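Local coordinates for protein peptide synthetase, module 7 (Actinoplanes teichomyceticus, PDB 4TX3) that is a condensation-type domain of a peptide synthetase's last module, probably the X-domain that recruits cytochrome P450 enzymes to crosslink the bound glycopeptide precursor, at residues A64-G76 and L114-E126. Numbering follows the deposited sequence.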
loop_
_atom_site.group_PDB
_atom_site.type_symbol
_atom_site.label_atom_id
_atom_site.label_comp_id
_atom_site.label_asym_id
_atom_site.label_seq_id
_atom_site.Cartn_x
_atom_site.Cartn_y
_atom_site.Cartn_z
ATOM N N ALA B 64 -7.628 -18.062 -8.642
ATOM C CA ALA B 64 -7.995 -18.052 -10.055
ATOM C C ALA B 64 -9.494 -17.880 -10.204
ATOM O O ALA B 64 -9.967 -17.374 -11.231
ATOM C CB ALA B 64 -7.524 -19.330 -10.764
ATOM N N ALA B 65 -10.246 -18.309 -9.193
ATOM C CA ALA B 65 -11.692 -18.091 -9.221
ATOM C C ALA B 65 -11.948 -16.588 -9.218
ATOM O O ALA B 65 -12.778 -16.093 -9.967
ATOM C CB ALA B 65 -12.389 -18.768 -8.045
ATOM N N ARG B 66 -11.192 -15.872 -8.395
ATOM C CA ARG B 66 -11.324 -14.426 -8.256
ATOM C C ARG B 66 -10.895 -13.688 -9.530
ATOM O O ARG B 66 -11.547 -12.719 -9.927
ATOM C CB ARG B 66 -10.504 -13.962 -7.047
ATOM C CG ARG B 66 -10.490 -12.472 -6.750
ATOM C CD ARG B 66 -9.831 -12.244 -5.387
ATOM N NE ARG B 66 -9.446 -10.854 -5.166
ATOM C CZ ARG B 66 -10.277 -9.904 -4.740
ATOM N NH1 ARG B 66 -11.551 -10.189 -4.478
ATOM N NH2 ARG B 66 -9.830 -8.666 -4.569
ATOM N N HIS B 67 -9.817 -14.156 -10.167
ATOM C CA HIS B 67 -9.225 -13.497 -11.343
ATOM C C HIS B 67 -9.369 -14.315 -12.628
ATOM O O HIS B 67 -8.634 -15.280 -12.833
ATOM C CB HIS B 67 -7.734 -13.224 -11.118
ATOM C CG HIS B 67 -7.439 -12.366 -9.929
ATOM N ND1 HIS B 67 -7.433 -10.988 -9.989
ATOM C CD2 HIS B 67 -7.116 -12.688 -8.654
ATOM C CE1 HIS B 67 -7.136 -10.498 -8.798
ATOM N NE2 HIS B 67 -6.937 -11.506 -7.971
ATOM N N GLU B 68 -10.285 -13.915 -13.505
ATOM C CA GLU B 68 -10.534 -14.654 -14.748
ATOM C C GLU B 68 -9.297 -14.908 -15.605
ATOM O O GLU B 68 -9.173 -15.965 -16.217
ATOM C CB GLU B 68 -11.566 -13.923 -15.601
ATOM C CG GLU B 68 -12.966 -14.030 -15.069
ATOM C CD GLU B 68 -13.927 -13.114 -15.799
ATOM O OE1 GLU B 68 -13.503 -12.424 -16.767
ATOM O OE2 GLU B 68 -15.107 -13.080 -15.387
ATOM N N ILE B 69 -8.392 -13.942 -15.658
ATOM C CA ILE B 69 -7.234 -14.094 -16.522
ATOM C C ILE B 69 -6.366 -15.310 -16.159
ATOM O O ILE B 69 -5.734 -15.881 -17.045
ATOM C CB ILE B 69 -6.351 -12.817 -16.537
ATOM C CG1 ILE B 69 -5.410 -12.878 -17.752
ATOM C CG2 ILE B 69 -5.636 -12.588 -15.172
ATOM C CD1 ILE B 69 -4.647 -11.626 -17.991
ATOM N N LEU B 70 -6.368 -15.725 -14.886
ATOM C CA LEU B 70 -5.662 -16.940 -14.457
ATOM C C LEU B 70 -6.352 -18.263 -14.857
ATOM O O LEU B 70 -5.781 -19.350 -14.688
ATOM C CB LEU B 70 -5.480 -16.932 -12.946
ATOM C CG LEU B 70 -4.610 -15.850 -12.323
ATOM C CD1 LEU B 70 -4.490 -16.112 -10.829
ATOM C CD2 LEU B 70 -3.256 -15.830 -12.992
ATOM N N ARG B 71 -7.590 -18.186 -15.337
ATOM C CA ARG B 71 -8.251 -19.357 -15.909
ATOM C C ARG B 71 -8.618 -19.049 -17.362
ATOM O O ARG B 71 -9.651 -19.463 -17.873
ATOM C CB ARG B 71 -9.483 -19.771 -15.091
ATOM C CG ARG B 71 -10.328 -18.620 -14.567
ATOM C CD ARG B 71 -11.388 -19.115 -13.583
ATOM N NE ARG B 71 -12.012 -18.035 -12.825
ATOM C CZ ARG B 71 -13.096 -17.372 -13.228
ATOM N NH1 ARG B 71 -13.675 -17.680 -14.388
ATOM N NH2 ARG B 71 -13.602 -16.398 -12.476
ATOM N N THR B 72 -7.751 -18.293 -18.014
ATOM C CA THR B 72 -7.928 -17.979 -19.413
ATOM C C THR B 72 -6.895 -18.720 -20.267
ATOM O O THR B 72 -5.719 -18.772 -19.910
ATOM C CB THR B 72 -7.802 -16.472 -19.653
ATOM O OG1 THR B 72 -8.719 -15.779 -18.799
ATOM C CG2 THR B 72 -8.111 -16.136 -21.092
ATOM N N THR B 73 -7.342 -19.299 -21.378
ATOM C CA THR B 73 -6.438 -19.812 -22.393
ATOM C C THR B 73 -6.578 -18.935 -23.604
ATOM O O THR B 73 -7.503 -18.128 -23.662
ATOM C CB THR B 73 -6.735 -21.271 -22.786
ATOM O OG1 THR B 73 -8.141 -21.420 -23.059
ATOM C CG2 THR B 73 -6.298 -22.225 -21.681
ATOM N N PHE B 74 -5.680 -19.110 -24.577
ATOM C CA PHE B 74 -5.651 -18.236 -25.749
ATOM C C PHE B 74 -5.644 -19.042 -27.063
ATOM O O PHE B 74 -4.652 -19.059 -27.808
ATOM C CB PHE B 74 -4.435 -17.298 -25.665
ATOM C CG PHE B 74 -4.402 -16.451 -24.405
ATOM C CD1 PHE B 74 -3.976 -16.984 -23.198
ATOM C CD2 PHE B 74 -4.811 -15.123 -24.433
ATOM C CE1 PHE B 74 -3.969 -16.219 -22.041
ATOM C CE2 PHE B 74 -4.803 -14.343 -23.278
ATOM C CZ PHE B 74 -4.379 -14.894 -22.077
ATOM N N PRO B 75 -6.763 -19.720 -27.354
ATOM C CA PRO B 75 -6.843 -20.547 -28.560
ATOM C C PRO B 75 -6.982 -19.733 -29.834
ATOM O O PRO B 75 -7.382 -18.565 -29.785
ATOM C CB PRO B 75 -8.108 -21.378 -28.322
ATOM C CG PRO B 75 -8.973 -20.492 -27.467
ATOM C CD PRO B 75 -8.015 -19.750 -26.572
ATOM N N GLY B 76 -6.680 -20.364 -30.966
ATOM C CA GLY B 76 -6.855 -19.750 -32.275
ATOM C C GLY B 76 -5.551 -19.687 -33.052
ATOM O O GLY B 76 -4.529 -20.210 -32.593
ATOM N N LEU B 114 8.049 -24.449 -20.608
ATOM C CA LEU B 114 7.338 -23.599 -21.557
ATOM C C LEU B 114 5.825 -23.808 -21.486
ATOM O O LEU B 114 5.362 -24.908 -21.194
ATOM C CB LEU B 114 7.852 -23.850 -22.980
ATOM C CG LEU B 114 9.337 -23.514 -23.173
ATOM C CD1 LEU B 114 9.758 -23.652 -24.617
ATOM C CD2 LEU B 114 9.662 -22.115 -22.641
ATOM N N PHE B 115 5.062 -22.738 -21.716
ATOM C CA PHE B 115 3.599 -22.816 -21.824
ATOM C C PHE B 115 3.171 -22.959 -23.279
ATOM O O PHE B 115 3.775 -22.348 -24.163
ATOM C CB PHE B 115 2.921 -21.563 -21.229
ATOM C CG PHE B 115 3.125 -21.397 -19.740
ATOM C CD1 PHE B 115 4.248 -20.721 -19.246
ATOM C CD2 PHE B 115 2.198 -21.900 -18.833
ATOM C CE1 PHE B 115 4.438 -20.555 -17.884
ATOM C CE2 PHE B 115 2.384 -21.740 -17.455
ATOM C CZ PHE B 115 3.498 -21.070 -16.983
ATOM N N ASP B 116 2.132 -23.749 -23.537
ATOM C CA ASP B 116 1.386 -23.612 -24.804
ATOM C C ASP B 116 0.082 -22.873 -24.508
ATOM O O ASP B 116 -0.925 -23.481 -24.122
ATOM C CB ASP B 116 1.127 -24.974 -25.458
ATOM C CG ASP B 116 0.146 -24.902 -26.633
ATOM O OD1 ASP B 116 -0.170 -23.799 -27.143
ATOM O OD2 ASP B 116 -0.322 -25.974 -27.056
ATOM N N LEU B 117 0.119 -21.558 -24.690
ATOM C CA LEU B 117 -0.997 -20.678 -24.337
ATOM C C LEU B 117 -2.308 -20.960 -25.093
ATOM O O LEU B 117 -3.351 -20.399 -24.749
ATOM C CB LEU B 117 -0.579 -19.220 -24.554
ATOM C CG LEU B 117 0.674 -18.924 -23.723
ATOM C CD1 LEU B 117 1.404 -17.665 -24.178
ATOM C CD2 LEU B 117 0.267 -18.825 -22.262
ATOM N N THR B 118 -2.271 -21.824 -26.106
ATOM C CA THR B 118 -3.519 -22.196 -26.779
ATOM C C THR B 118 -4.299 -23.257 -25.990
ATOM O O THR B 118 -5.505 -23.371 -26.150
ATOM C CB THR B 118 -3.275 -22.705 -28.224
ATOM O OG1 THR B 118 -2.364 -23.809 -28.211
ATOM C CG2 THR B 118 -2.666 -21.617 -29.051
ATOM N N ARG B 119 -3.633 -24.024 -25.129
ATOM C CA ARG B 119 -4.346 -25.044 -24.366
ATOM C C ARG B 119 -3.996 -25.092 -22.873
ATOM O O ARG B 119 -4.646 -25.806 -22.124
ATOM C CB ARG B 119 -4.123 -26.435 -24.998
ATOM C CG ARG B 119 -2.695 -26.996 -24.933
ATOM C CD ARG B 119 -2.615 -28.399 -25.567
ATOM N NE ARG B 119 -3.143 -28.399 -26.936
ATOM C CZ ARG B 119 -2.391 -28.420 -28.034
ATOM N NH1 ARG B 119 -1.071 -28.465 -27.930
ATOM N NH2 ARG B 119 -2.956 -28.406 -29.237
ATOM N N ASP B 120 -2.991 -24.338 -22.431
ATOM C CA ASP B 120 -2.621 -24.320 -21.009
ATOM C C ASP B 120 -3.071 -23.044 -20.307
ATOM O O ASP B 120 -3.074 -21.975 -20.903
ATOM C CB ASP B 120 -1.105 -24.440 -20.820
ATOM C CG ASP B 120 -0.530 -25.730 -21.366
ATOM O OD1 ASP B 120 -1.267 -26.739 -21.470
ATOM O OD2 ASP B 120 0.689 -25.734 -21.672
ATOM N N MET B 121 -3.433 -23.150 -19.036
ATOM C CA MET B 121 -3.594 -21.964 -18.205
ATOM C C MET B 121 -2.227 -21.261 -18.082
ATOM O O MET B 121 -1.189 -21.918 -18.016
ATOM C CB MET B 121 -4.150 -22.341 -16.828
ATOM C CG MET B 121 -5.367 -23.245 -16.874
ATOM S SD MET B 121 -6.875 -22.362 -17.246
ATOM C CE MET B 121 -7.968 -23.707 -17.706
ATOM N N PRO B 122 -2.220 -19.925 -18.035
ATOM C CA PRO B 122 -0.952 -19.190 -18.098
ATOM C C PRO B 122 -0.192 -19.114 -16.755
ATOM O O PRO B 122 0.615 -18.220 -16.547
ATOM C CB PRO B 122 -1.397 -17.804 -18.546
ATOM C CG PRO B 122 -2.746 -17.638 -17.850
ATOM C CD PRO B 122 -3.366 -19.027 -17.802
ATOM N N TRP B 123 -0.448 -20.042 -15.848
ATOM C CA TRP B 123 0.319 -20.094 -14.614
ATOM C C TRP B 123 0.427 -21.522 -14.156
ATOM O O TRP B 123 -0.166 -22.419 -14.739
ATOM C CB TRP B 123 -0.305 -19.232 -13.521
ATOM C CG TRP B 123 -1.616 -19.712 -13.046
ATOM C CD1 TRP B 123 -2.804 -19.680 -13.726
ATOM C CD2 TRP B 123 -1.901 -20.282 -11.761
ATOM N NE1 TRP B 123 -3.810 -20.210 -12.946
ATOM C CE2 TRP B 123 -3.287 -20.583 -11.737
ATOM C CE3 TRP B 123 -1.124 -20.579 -10.637
ATOM C CZ2 TRP B 123 -3.909 -21.167 -10.623
ATOM C CZ3 TRP B 123 -1.745 -21.158 -9.535
ATOM C CH2 TRP B 123 -3.123 -21.446 -9.536
ATOM N N ARG B 124 1.179 -21.723 -13.090
ATOM C CA ARG B 124 1.676 -23.039 -12.749
ATOM C C ARG B 124 2.274 -22.996 -11.349
ATOM O O ARG B 124 3.036 -22.086 -11.012
ATOM C CB ARG B 124 2.710 -23.460 -13.785
ATOM C CG ARG B 124 3.444 -24.708 -13.502
ATOM C CD ARG B 124 4.704 -24.757 -14.346
ATOM N NE ARG B 124 4.409 -24.707 -15.771
ATOM C CZ ARG B 124 5.149 -24.039 -16.648
ATOM N NH1 ARG B 124 6.233 -23.380 -16.227
ATOM N NH2 ARG B 124 4.814 -24.035 -17.936
ATOM N N CYS B 125 1.920 -23.967 -10.522
ATOM C CA CYS B 125 2.445 -23.990 -9.175
ATOM C C CYS B 125 2.978 -25.371 -8.831
ATOM O O CYS B 125 2.546 -26.369 -9.416
ATOM C CB CYS B 125 1.371 -23.547 -8.175
ATOM S SG CYS B 125 -0.179 -24.484 -8.211
ATOM N N GLU B 126 3.936 -25.423 -7.904
ATOM C CA GLU B 126 4.384 -26.698 -7.354
ATOM C C GLU B 126 4.766 -26.539 -5.883
ATOM O O GLU B 126 5.204 -25.477 -5.437
ATOM C CB GLU B 126 5.560 -27.268 -8.164
ATOM C CG GLU B 126 5.595 -28.813 -8.199
ATOM C CD GLU B 126 6.685 -29.394 -9.128
ATOM O OE1 GLU B 126 7.721 -28.724 -9.355
ATOM O OE2 GLU B 126 6.515 -30.535 -9.629
#
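Within the N-terminal lobe of a chloramphenicol acetyltransferase-like fold, as in condensation domains, Leu-70 to Pro-75 runs in the opposite direction to Leu-117 to Pro-122, and the CA spacing narrows along the way: 6.4 Å from Leu-70 CA to Pro-122 CA, but 4.1 Å from Pro-75 CA to Thr-118 CA. One segment leaves helix 53-66 through a 3-10 turn into strand 72-73, which pairs with strand 84-85; the other loops into strand 123-129 of the five-stranded mixed sheet. They are not paired as strands: the sole backbone-to-backbone hydrogen bond across them is Phe-74 N to Leu-117 O, 2.7 Å, with the donor nearly in line with the C=O. That same oxygen lies at the edge of the Phe-74 ring, close to its plane, and Phe-74 O receives a CA-H...O contact from Thr-118 CA at 3.5 Å.

At the other end, the Trp-123 indole, swung between its backbone N and carbonyl carbon (chi1 67°), meets Leu-70 O edge-on. NE1 stands 2.8 Å from that oxygen, but an N-H...O angle of 129° marks the bond as weak. The Leu-70 side chain crosses the indole at about a right angle, setting CD2 over one ring face, and Leu-60 of helix 53-66 also touches Trp-123.

Between these ends, Pro-122 CG and CD pack against the carbonyls of Ile-69 and Thr-72, CD lying 3.2 Å from Thr-72 O. Thr-73 divides its branches: CG2 lies 3.3 Å from Asp-120 O, while OG1 is hydrogen-bonded to His-86. Within 114-126, Asp-116 OD1 accepts the N-H of Thr-118 in an Asx turn, a bend consistent with Leu-117 O facing Phe-74. Met-121 is bent at chi2 (-79°), which brings SD to 3.6 Å from Arg-71 CA.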